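Local coordinates for arginine decarboxylase (Campylobacter jejuni subsp. jejuni, PDB 3NZP), which probably catalyses the decarboxylation of arginine to agmatine with pyridoxal 5'-phosphate as cofactor, a step of polyamine biosynthesis, at residues B[332-337]-B[511-516]; B[438-443]-B[497-502]; B[462-467]-B[507-512]. All blocks are in the same frame, centred on the assembly; numbering follows the deposited sequence.

Contact 1 (B[332-337]-B[511-516]); sequences LIAPVL and LGFFLV
Leu332 and Phe513 face each other as an antiparallel hydrogen-bonded pair, and Ala334 and Leu511 form a second. Each pair makes two backbone bonds. Leu332 N reaches Phe513 O at 2.9 Å and Phe513 N returns to Leu332 O. Ala334 N reaches Leu511 O at 3.0 Å and Leu511 N returns to Ala334 O. Between them, Ile333 and Gly512 form a non-hydrogen-bonded pair with CA atoms 4.6 Å apart. There Ile333 CA makes a CA-H...O contact of 3.3 Å to Leu511 O. The N-to-C directions of the two short strand segments are 155° apart.

The apolar contacts lie mainly on the face that carries Leu332, Ala334, Leu511 and Phe513. With CG anti to the backbone N (chi1 -168°), the Leu332 side chain lies alongside that of Phe513 and points the same way, with Leu332 CD1 3.7 Å from Phe513 CD2. Leu332 O sits at the edge of the Phe513 ring, in its plane. Ala334 CB is also at that edge, 4.3 Å from Phe513 CE2. Val516 CG1 closes on Leu332 CB at 4.1 Å. Further along, Val336 CG2 meets Leu511 CG. The Phe513 ring also stacks with that of Phe444.

This is a regular antiparallel ladder in the mixed sheet of the beta domain that accompanies the barrel in class-II decarboxylases. Beyond the strand, the chain leads on to Tyr519, which binds pyridoxal 5'-phosphate.

Contact 2 (B[438-443]-B[497-502]); sequences ERYLVN and LFLHDV
Tyr440 of strand 438-442 reaches across to the backbone of 497-502, a segment with no regular structure. The two backbones stand well apart. The nearest CA atoms are 8.7 Å apart for Tyr440 and Leu499, and 8.6 Å for Glu438 and Asp501. No backbone-to-backbone hydrogen bond links them, and side chains bridge the gap.

Tyr440 has the largest share of the contact. Its CG is anti to the carbonyl carbon (chi1 -62°), and the ring extends toward the loop. The side chains of Tyr440 and Leu499 slide past each other in opposite directions. Leu499 CD1 lies over one face of the Tyr440 ring in a CH-pi contact, 3.5 Å from the centroid and 8° off the ring normal. Leu499 CB lies nearer the phenol end, 3.4 Å from Tyr440 CZ. His500 O is at the ring edge, in its plane.

The phenol oxygen makes the one hydrogen bond across the contact. Tyr440 OH donates to His500 O at 3.0 Å, from 69° out of the carbonyl plane. The CB of His500 points away from the strand. Its ND1 bonds to Tyr509 OH and its NE2 to Glu470 O.

Glu438 and Asp501 bring two carboxylates together, with OE1 of Glu438 3.8 Å from OD2 of Asp501. Their planes are nearly perpendicular. Arg474 probably eases the repulsion: it forms a salt bridge with Asp501 OD1 and a long, weak ion pair with Glu438 OE1.

The strand is paired on its two sides with 330-341 and 479-480. This is packing of a loop against a strand of the beta domain, away from the cofactor pocket, with a tyrosine hydroxyl tied to a loop carbonyl.

Contact 3 (B[462-467]-B[507-512]); sequences IMPLDR and ENYFLG
The Arg467 guanidinium and the Tyr509 ring come together with their planes 65° apart. Arg467 NE approaches the ring obliquely, 4.0 Å from Tyr509 CE1. Asn508 O lies at the guanidinium edge, in its plane. Glu507 OE1 meets Arg467 NH2, slightly tilted from the guanidinium plane, and accepts a bond from it at 3.1 Å, as part of a salt bridge. The guanidinium and carboxylate planes are nearly perpendicular, and the donor lies 72° out of the carboxylate plane. Glu507 is poorly ordered, so this bridge may be mobile. Its OE2 has a second partner in Asp503 N.

The side chains of Tyr509 and Pro464 lie side by side, pointing the same way. Pro464 CG is 3.8 Å from Tyr509 CZ. Tyr509 OH bonds to His500 ND1. Leu511 CD2 also reaches Pro464 CG, at 4.0 Å. Leu465 crosses Phe510, with its CD2 4.0 Å from Phe510 CB, and its CD1 packs against the backbone at Gly512 N.

The backbones pair antiparallel. Met463, a selenomethionine, exchanges two bonds with Gly512: Met463 N to Gly512 O at 3.2 Å, and Gly512 N to Met463 O at 3.0 Å. Leu465 N adds a third, to Phe510 O. Pro464 and Leu511 form a non-hydrogen-bonded pair.

Strand 510-513 thus lies between 462-464 and 330-341. Helix 31-40 packs against Leu465 and Phe510 on one face. On the other, Tyr509 and Leu511 meet strand 438-442.

Overall arrangement
From the N terminus, the chain passes through the barrel and enters strand 330-341, the first partner of contact 1. It then runs through a helical region to strand 438-442, which starts contact 2, and to strand 462-464, which starts contact 3. The loop 497-502 closes contact 2 over 54 residues. Segment 507-512 closes contact 3 over 40, and 511-516 closes contact 1 over 174. Contact 2 therefore falls within the span of contact 1. Contacts 2 and 3 cross, and contacts 1 and 3 share Leu511 and Gly512. Three strands of one mixed sheet are joined side by side through 510-513, and contact 2 holds a loop against 438-442, the neighbour of 330-341.

Contact 1 (B[332-337]-B[511-516])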
loop_
_atom_site.group_PDB
_atom_site.type_symbol
_atom_site.label_atom_id
_atom_site.label_comp_id
_atom_site.label_asym_id
_atom_site.label_seq_id
_atom_site.Cartn_x
_atom_site.Cartn_y
_atom_site.Cartn_z
ATOM N N LEU B 332 7.058 10.555 12.964
ATOM C CA LEU B 332 6.797 11.331 11.758
ATOM C C LEU B 332 6.172 12.662 12.148
ATOM O O LEU B 332 5.008 12.711 12.529
ATOM C CB LEU B 332 5.848 10.559 10.836
ATOM C CG LEU B 332 5.676 11.064 9.394
ATOM C CD1 LEU B 332 4.720 12.225 9.342
ATOM C CD2 LEU B 332 7.040 11.451 8.846
ATOM N N ILE B 333 6.950 13.736 12.076
ATOM C CA ILE B 333 6.456 15.070 12.418
ATOM C C ILE B 333 6.009 15.801 11.159
ATOM O O ILE B 333 6.724 15.808 10.150
ATOM C CB ILE B 333 7.547 15.931 13.085
ATOM C CG1 ILE B 333 7.863 15.399 14.476
ATOM C CG2 ILE B 333 7.120 17.385 13.120
ATOM C CD1 ILE B 333 8.897 14.307 14.470
ATOM N N ALA B 334 4.836 16.422 11.218
ATOM C CA ALA B 334 4.308 17.167 10.075
ATOM C C ALA B 334 3.593 18.424 10.549
ATOM O O ALA B 334 2.706 18.360 11.393
ATOM C CB ALA B 334 3.355 16.294 9.286
ATOM N N PRO B 335 3.982 19.596 10.020
ATOM C CA PRO B 335 3.362 20.868 10.405
ATOM C C PRO B 335 1.947 21.038 9.836
ATOM O O PRO B 335 1.653 20.582 8.732
ATOM C CB PRO B 335 4.345 21.901 9.853
ATOM C CG PRO B 335 4.845 21.257 8.621
ATOM C CD PRO B 335 5.081 19.822 9.060
ATOM N N VAL B 336 1.072 21.692 10.593
ATOM C CA VAL B 336 -0.291 21.897 10.125
ATOM C C VAL B 336 -0.316 23.055 9.143
ATOM O O VAL B 336 -0.062 24.190 9.525
ATOM C CB VAL B 336 -1.259 22.245 11.263
ATOM C CG1 VAL B 336 -2.688 22.215 10.737
ATOM C CG2 VAL B 336 -1.099 21.273 12.411
ATOM N N LEU B 337 -0.625 22.768 7.880
ATOM C CA LEU B 337 -0.680 23.794 6.844
ATOM C C LEU B 337 -1.886 24.701 6.976
ATOM O O LEU B 337 -1.729 25.902 7.154
ATOM C CB LEU B 337 -0.690 23.153 5.472
ATOM C CG LEU B 337 0.502 22.228 5.235
ATOM C CD1 LEU B 337 0.365 21.483 3.908
ATOM C CD2 LEU B 337 1.756 23.067 5.269
ATOM N N LEU B 511 2.277 18.217 14.293
ATOM C CA LEU B 511 1.659 17.000 14.770
ATOM C C LEU B 511 2.684 15.875 14.716
ATOM O O LEU B 511 3.605 15.889 13.893
ATOM C CB LEU B 511 0.439 16.643 13.924
ATOM C CG LEU B 511 -0.758 17.557 14.157
ATOM C CD1 LEU B 511 -1.955 17.030 13.389
ATOM C CD2 LEU B 511 -1.067 17.622 15.650
ATOM N N GLY B 512 2.526 14.905 15.607
ATOM C CA GLY B 512 3.446 13.792 15.639
ATOM C C GLY B 512 2.743 12.459 15.510
ATOM O O GLY B 512 1.743 12.193 16.181
ATOM N N PHE B 513 3.256 11.616 14.628
ATOM C CA PHE B 513 2.686 10.298 14.436
ATOM C C PHE B 513 3.736 9.327 14.939
ATOM O O PHE B 513 4.824 9.232 14.364
ATOM C CB PHE B 513 2.404 10.096 12.972
ATOM C CG PHE B 513 1.498 11.136 12.401
ATOM C CD1 PHE B 513 0.116 10.940 12.386
ATOM C CD2 PHE B 513 2.017 12.322 11.890
ATOM C CE1 PHE B 513 -0.733 11.905 11.864
ATOM C CE2 PHE B 513 1.179 13.293 11.366
ATOM C CZ PHE B 513 -0.203 13.084 11.354
ATOM N N PHE B 514 3.411 8.616 16.017
ATOM C CA PHE B 514 4.357 7.689 16.631
ATOM C C PHE B 514 4.218 6.203 16.296
ATOM O O PHE B 514 3.207 5.767 15.759
ATOM C CB PHE B 514 4.333 7.881 18.155
ATOM C CG PHE B 514 4.661 9.292 18.593
ATOM C CD1 PHE B 514 3.770 10.337 18.334
ATOM C CD2 PHE B 514 5.884 9.587 19.217
ATOM C CE1 PHE B 514 4.090 11.661 18.675
ATOM C CE2 PHE B 514 6.221 10.914 19.564
ATOM C CZ PHE B 514 5.319 11.954 19.294
ATOM N N LEU B 515 5.264 5.441 16.609
ATOM C CA LEU B 515 5.263 4.004 16.379
ATOM C C LEU B 515 5.157 3.696 14.909
ATOM O O LEU B 515 4.679 2.637 14.497
ATOM C CB LEU B 515 4.086 3.379 17.121
ATOM C CG LEU B 515 4.288 3.130 18.617
ATOM C CD1 LEU B 515 5.105 4.214 19.283
ATOM C CD2 LEU B 515 2.912 3.022 19.241
ATOM N N VAL B 516 5.645 4.627 14.115
ATOM C CA VAL B 516 5.580 4.494 12.678
ATOM C C VAL B 516 6.884 3.927 12.100
ATOM O O VAL B 516 7.095 3.922 10.890
ATOM C CB VAL B 516 5.251 5.871 12.099
ATOM C CG1 VAL B 516 6.466 6.776 12.185
ATOM C CG2 VAL B 516 4.720 5.724 10.716
#

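Contact 2 (B[438-443]-B[497-502])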
loop_
_atom_site.group_PDB
_atom_site.type_symbol
_atom_site.label_atom_id
_atom_site.label_comp_id
_atom_site.label_asym_id
_atom_site.label_seq_id
_atom_site.Cartn_x
_atom_site.Cartn_y
_atom_site.Cartn_z
ATOM N N GLU B 438 -12.936 21.087 13.638
ATOM C CA GLU B 438 -12.055 21.539 12.563
ATOM C C GLU B 438 -11.257 20.396 11.940
ATOM O O GLU B 438 -10.978 19.388 12.586
ATOM C CB GLU B 438 -11.081 22.600 13.087
ATOM C CG GLU B 438 -11.755 23.834 13.638
ATOM C CD GLU B 438 -10.766 24.875 14.088
ATOM O OE1 GLU B 438 -9.881 24.532 14.899
ATOM O OE2 GLU B 438 -10.874 26.034 13.634
ATOM N N ARG B 439 -10.893 20.577 10.675
ATOM C CA ARG B 439 -10.118 19.595 9.926
ATOM C C ARG B 439 -8.730 20.178 9.724
ATOM O O ARG B 439 -8.578 21.158 8.996
ATOM C CB ARG B 439 -10.765 19.337 8.571
ATOM C CG ARG B 439 -12.017 18.491 8.646
ATOM C CD ARG B 439 -13.287 19.239 8.282
ATOM N NE ARG B 439 -14.021 18.523 7.232
ATOM C CZ ARG B 439 -15.340 18.568 7.048
ATOM N NH1 ARG B 439 -16.106 19.301 7.849
ATOM N NH2 ARG B 439 -15.889 17.885 6.049
ATOM N N TYR B 440 -7.727 19.585 10.376
ATOM C CA TYR B 440 -6.345 20.061 10.273
ATOM C C TYR B 440 -5.618 19.435 9.094
ATOM O O TYR B 440 -5.455 18.221 9.025
ATOM C CB TYR B 440 -5.565 19.761 11.553
ATOM C CG TYR B 440 -6.104 20.436 12.798
ATOM C CD1 TYR B 440 -7.374 20.128 13.291
ATOM C CD2 TYR B 440 -5.336 21.371 13.495
ATOM C CE1 TYR B 440 -7.867 20.731 14.446
ATOM C CE2 TYR B 440 -5.816 21.980 14.651
ATOM C CZ TYR B 440 -7.081 21.653 15.119
ATOM O OH TYR B 440 -7.559 22.241 16.269
ATOM N N LEU B 441 -5.178 20.285 8.173
ATOM C CA LEU B 441 -4.460 19.856 6.986
ATOM C C LEU B 441 -2.976 19.747 7.330
ATOM O O LEU B 441 -2.318 20.761 7.560
ATOM C CB LEU B 441 -4.669 20.881 5.882
ATOM C CG LEU B 441 -3.999 20.570 4.548
ATOM C CD1 LEU B 441 -4.727 19.416 3.887
ATOM C CD2 LEU B 441 -4.020 21.804 3.659
ATOM N N VAL B 442 -2.456 18.521 7.365
ATOM C CA VAL B 442 -1.051 18.294 7.702
ATOM C C VAL B 442 -0.196 18.076 6.471
ATOM O O VAL B 442 -0.564 17.335 5.562
ATOM C CB VAL B 442 -0.860 17.064 8.613
ATOM C CG1 VAL B 442 0.320 17.289 9.547
ATOM C CG2 VAL B 442 -2.126 16.781 9.395
ATOM N N ASN B 443 0.966 18.711 6.471
ATOM C CA ASN B 443 1.898 18.622 5.359
ATOM C C ASN B 443 2.602 17.275 5.293
ATOM O O ASN B 443 3.772 17.160 5.659
ATOM C CB ASN B 443 2.950 19.730 5.478
ATOM C CG ASN B 443 3.755 19.912 4.208
ATOM O OD1 ASN B 443 4.722 20.676 4.186
ATOM N ND2 ASN B 443 3.357 19.217 3.138
ATOM N N LEU B 497 -10.371 12.591 18.824
ATOM C CA LEU B 497 -9.156 13.392 18.756
ATOM C C LEU B 497 -9.441 14.871 18.944
ATOM O O LEU B 497 -10.314 15.428 18.283
ATOM C CB LEU B 497 -8.461 13.180 17.412
ATOM C CG LEU B 497 -7.077 13.823 17.260
ATOM C CD1 LEU B 497 -6.077 13.114 18.176
ATOM C CD2 LEU B 497 -6.631 13.727 15.799
ATOM N N PHE B 498 -8.703 15.500 19.856
ATOM C CA PHE B 498 -8.855 16.930 20.129
ATOM C C PHE B 498 -7.533 17.671 20.017
ATOM O O PHE B 498 -6.553 17.292 20.666
ATOM C CB PHE B 498 -9.438 17.168 21.528
ATOM C CG PHE B 498 -10.870 16.760 21.654
ATOM C CD1 PHE B 498 -11.206 15.449 21.961
ATOM C CD2 PHE B 498 -11.887 17.670 21.380
ATOM C CE1 PHE B 498 -12.536 15.043 21.990
ATOM C CE2 PHE B 498 -13.221 17.277 21.406
ATOM C CZ PHE B 498 -13.548 15.957 21.709
ATOM N N LEU B 499 -7.516 18.720 19.194
ATOM C CA LEU B 499 -6.321 19.543 18.986
ATOM C C LEU B 499 -6.579 20.981 19.396
ATOM O O LEU B 499 -7.719 21.442 19.372
ATOM C CB LEU B 499 -5.905 19.523 17.518
ATOM C CG LEU B 499 -5.479 18.150 17.025
ATOM C CD1 LEU B 499 -5.337 18.181 15.524
ATOM C CD2 LEU B 499 -4.172 17.758 17.706
ATOM N N HIS B 500 -5.519 21.693 19.754
ATOM C CA HIS B 500 -5.662 23.079 20.174
ATOM C C HIS B 500 -6.043 23.993 19.015
ATOM O O HIS B 500 -5.608 23.797 17.881
ATOM C CB HIS B 500 -4.365 23.564 20.830
ATOM C CG HIS B 500 -3.823 22.620 21.859
ATOM N ND1 HIS B 500 -3.163 21.457 21.524
ATOM C CD2 HIS B 500 -3.869 22.649 23.213
ATOM C CE1 HIS B 500 -2.825 20.811 22.625
ATOM N NE2 HIS B 500 -3.244 21.513 23.664
ATOM N N ASP B 501 -6.876 24.984 19.304
ATOM C CA ASP B 501 -7.307 25.933 18.288
ATOM C C ASP B 501 -6.176 26.926 18.081
ATOM O O ASP B 501 -6.036 27.878 18.839
ATOM C CB ASP B 501 -8.560 26.676 18.752
ATOM C CG ASP B 501 -9.109 27.599 17.689
ATOM O OD1 ASP B 501 -10.134 28.259 17.945
ATOM O OD2 ASP B 501 -8.511 27.662 16.592
ATOM N N VAL B 502 -5.368 26.704 17.058
ATOM C CA VAL B 502 -4.246 27.589 16.805
ATOM C C VAL B 502 -4.408 28.377 15.512
ATOM O O VAL B 502 -5.275 28.073 14.697
ATOM C CB VAL B 502 -2.936 26.786 16.738
ATOM C CG1 VAL B 502 -2.660 26.125 18.085
ATOM C CG2 VAL B 502 -3.044 25.737 15.645
#

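Contact 3 (B[462-467]-B[507-512])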
loop_
_atom_site.group_PDB
_atom_site.type_symbol
_atom_site.label_atom_id
_atom_site.label_comp_id
_atom_site.label_asym_id
_atom_site.label_seq_id
_atom_site.Cartn_x
_atom_site.Cartn_y
_atom_site.Cartn_z
ATOM N N ILE B 462 -1.432 9.808 17.701
ATOM C CA ILE B 462 -1.234 11.160 17.172
ATOM C C ILE B 462 -1.384 12.218 18.260
ATOM O O ILE B 462 -2.401 12.251 18.942
ATOM C CB ILE B 462 -2.262 11.430 16.068
ATOM C CG1 ILE B 462 -2.054 10.433 14.934
ATOM C CG2 ILE B 462 -2.144 12.854 15.591
ATOM C CD1 ILE B 462 -3.136 10.451 13.889
HETATM N N MSE B 463 -0.378 13.071 18.424
HETATM C CA MSE B 463 -0.441 14.129 19.433
HETATM C C MSE B 463 0.446 15.308 19.041
HETATM O O MSE B 463 1.494 15.118 18.419
HETATM C CB MSE B 463 0.021 13.620 20.794
HETATM C CG MSE B 463 1.512 13.398 20.866
HETATM SE SE MSE B 463 2.079 12.863 22.621
HETATM C CE MSE B 463 1.822 14.543 23.542
ATOM N N PRO B 464 0.044 16.536 19.401
ATOM C CA PRO B 464 0.824 17.728 19.071
ATOM C C PRO B 464 2.184 17.675 19.741
ATOM O O PRO B 464 2.344 17.018 20.766
ATOM C CB PRO B 464 -0.025 18.856 19.623
ATOM C CG PRO B 464 -1.407 18.300 19.545
ATOM C CD PRO B 464 -1.219 16.910 20.047
ATOM N N LEU B 465 3.159 18.376 19.178
ATOM C CA LEU B 465 4.490 18.366 19.758
ATOM C C LEU B 465 4.663 19.289 20.951
ATOM O O LEU B 465 5.590 19.123 21.746
ATOM C CB LEU B 465 5.530 18.713 18.702
ATOM C CG LEU B 465 6.088 17.506 17.943
ATOM C CD1 LEU B 465 4.959 16.782 17.231
ATOM C CD2 LEU B 465 7.148 17.981 16.956
ATOM N N ASP B 466 3.770 20.261 21.072
ATOM C CA ASP B 466 3.838 21.223 22.157
ATOM C C ASP B 466 2.440 21.724 22.479
ATOM O O ASP B 466 1.447 21.238 21.930
ATOM C CB ASP B 466 4.724 22.402 21.749
ATOM C CG ASP B 466 4.090 23.262 20.664
ATOM O OD1 ASP B 466 4.726 24.252 20.230
ATOM O OD2 ASP B 466 2.949 22.958 20.239
ATOM N N ARG B 467 2.378 22.713 23.365
ATOM C CA ARG B 467 1.117 23.307 23.785
ATOM C C ARG B 467 0.286 22.271 24.552
ATOM O O ARG B 467 -0.942 22.332 24.581
ATOM C CB ARG B 467 0.352 23.803 22.559
ATOM C CG ARG B 467 -0.391 25.100 22.783
ATOM C CD ARG B 467 -1.156 25.490 21.540
ATOM N NE ARG B 467 -0.252 25.685 20.410
ATOM C CZ ARG B 467 0.215 26.864 20.013
ATOM N NH1 ARG B 467 1.042 26.927 18.972
ATOM N NH2 ARG B 467 -0.166 27.973 20.646
ATOM N N GLU B 507 1.231 31.320 14.352
ATOM C CA GLU B 507 2.210 30.460 15.012
ATOM C C GLU B 507 2.354 29.119 14.286
ATOM O O GLU B 507 1.665 28.856 13.295
ATOM C CB GLU B 507 1.809 30.247 16.479
ATOM C CG GLU B 507 0.451 29.582 16.683
ATOM C CD GLU B 507 -0.385 30.258 17.764
ATOM O OE1 GLU B 507 0.137 30.498 18.877
ATOM O OE2 GLU B 507 -1.573 30.548 17.496
ATOM N N ASN B 508 3.267 28.284 14.775
ATOM C CA ASN B 508 3.508 26.975 14.178
ATOM C C ASN B 508 2.901 25.873 15.017
ATOM O O ASN B 508 2.995 25.891 16.244
ATOM C CB ASN B 508 5.010 26.752 13.998
ATOM C CG ASN B 508 5.507 27.262 12.657
ATOM O OD1 ASN B 508 6.708 27.496 12.466
ATOM N ND2 ASN B 508 4.581 27.425 11.711
ATOM N N TYR B 509 2.265 24.918 14.351
ATOM C CA TYR B 509 1.624 23.807 15.047
ATOM C C TYR B 509 1.998 22.502 14.370
ATOM O O TYR B 509 1.549 22.227 13.257
ATOM C CB TYR B 509 0.110 23.992 15.026
ATOM C CG TYR B 509 -0.628 23.150 16.036
ATOM C CD1 TYR B 509 -0.230 23.129 17.373
ATOM C CD2 TYR B 509 -1.747 22.402 15.669
ATOM C CE1 TYR B 509 -0.926 22.388 18.323
ATOM C CE2 TYR B 509 -2.454 21.655 16.617
ATOM C CZ TYR B 509 -2.032 21.657 17.942
ATOM O OH TYR B 509 -2.716 20.936 18.891
ATOM N N PHE B 510 2.818 21.701 15.045
ATOM C CA PHE B 510 3.261 20.422 14.497
ATOM C C PHE B 510 2.564 19.210 15.122
ATOM O O PHE B 510 2.297 19.169 16.324
ATOM C CB PHE B 510 4.773 20.248 14.685
ATOM C CG PHE B 510 5.597 21.321 14.050
ATOM C CD1 PHE B 510 5.895 22.483 14.737
ATOM C CD2 PHE B 510 6.092 21.163 12.760
ATOM C CE1 PHE B 510 6.683 23.480 14.151
ATOM C CE2 PHE B 510 6.878 22.153 12.165
ATOM C CZ PHE B 510 7.175 23.313 12.862
ATOM N N LEU B 511 2.277 18.217 14.293
ATOM C CA LEU B 511 1.659 17.000 14.770
ATOM C C LEU B 511 2.684 15.875 14.716
ATOM O O LEU B 511 3.605 15.889 13.893
ATOM C CB LEU B 511 0.439 16.643 13.924
ATOM C CG LEU B 511 -0.758 17.557 14.157
ATOM C CD1 LEU B 511 -1.955 17.030 13.389
ATOM C CD2 LEU B 511 -1.067 17.622 15.650
ATOM N N GLY B 512 2.526 14.905 15.607
ATOM C CA GLY B 512 3.446 13.792 15.639
ATOM C C GLY B 512 2.743 12.459 15.510
ATOM O O GLY B 512 1.743 12.193 16.181
#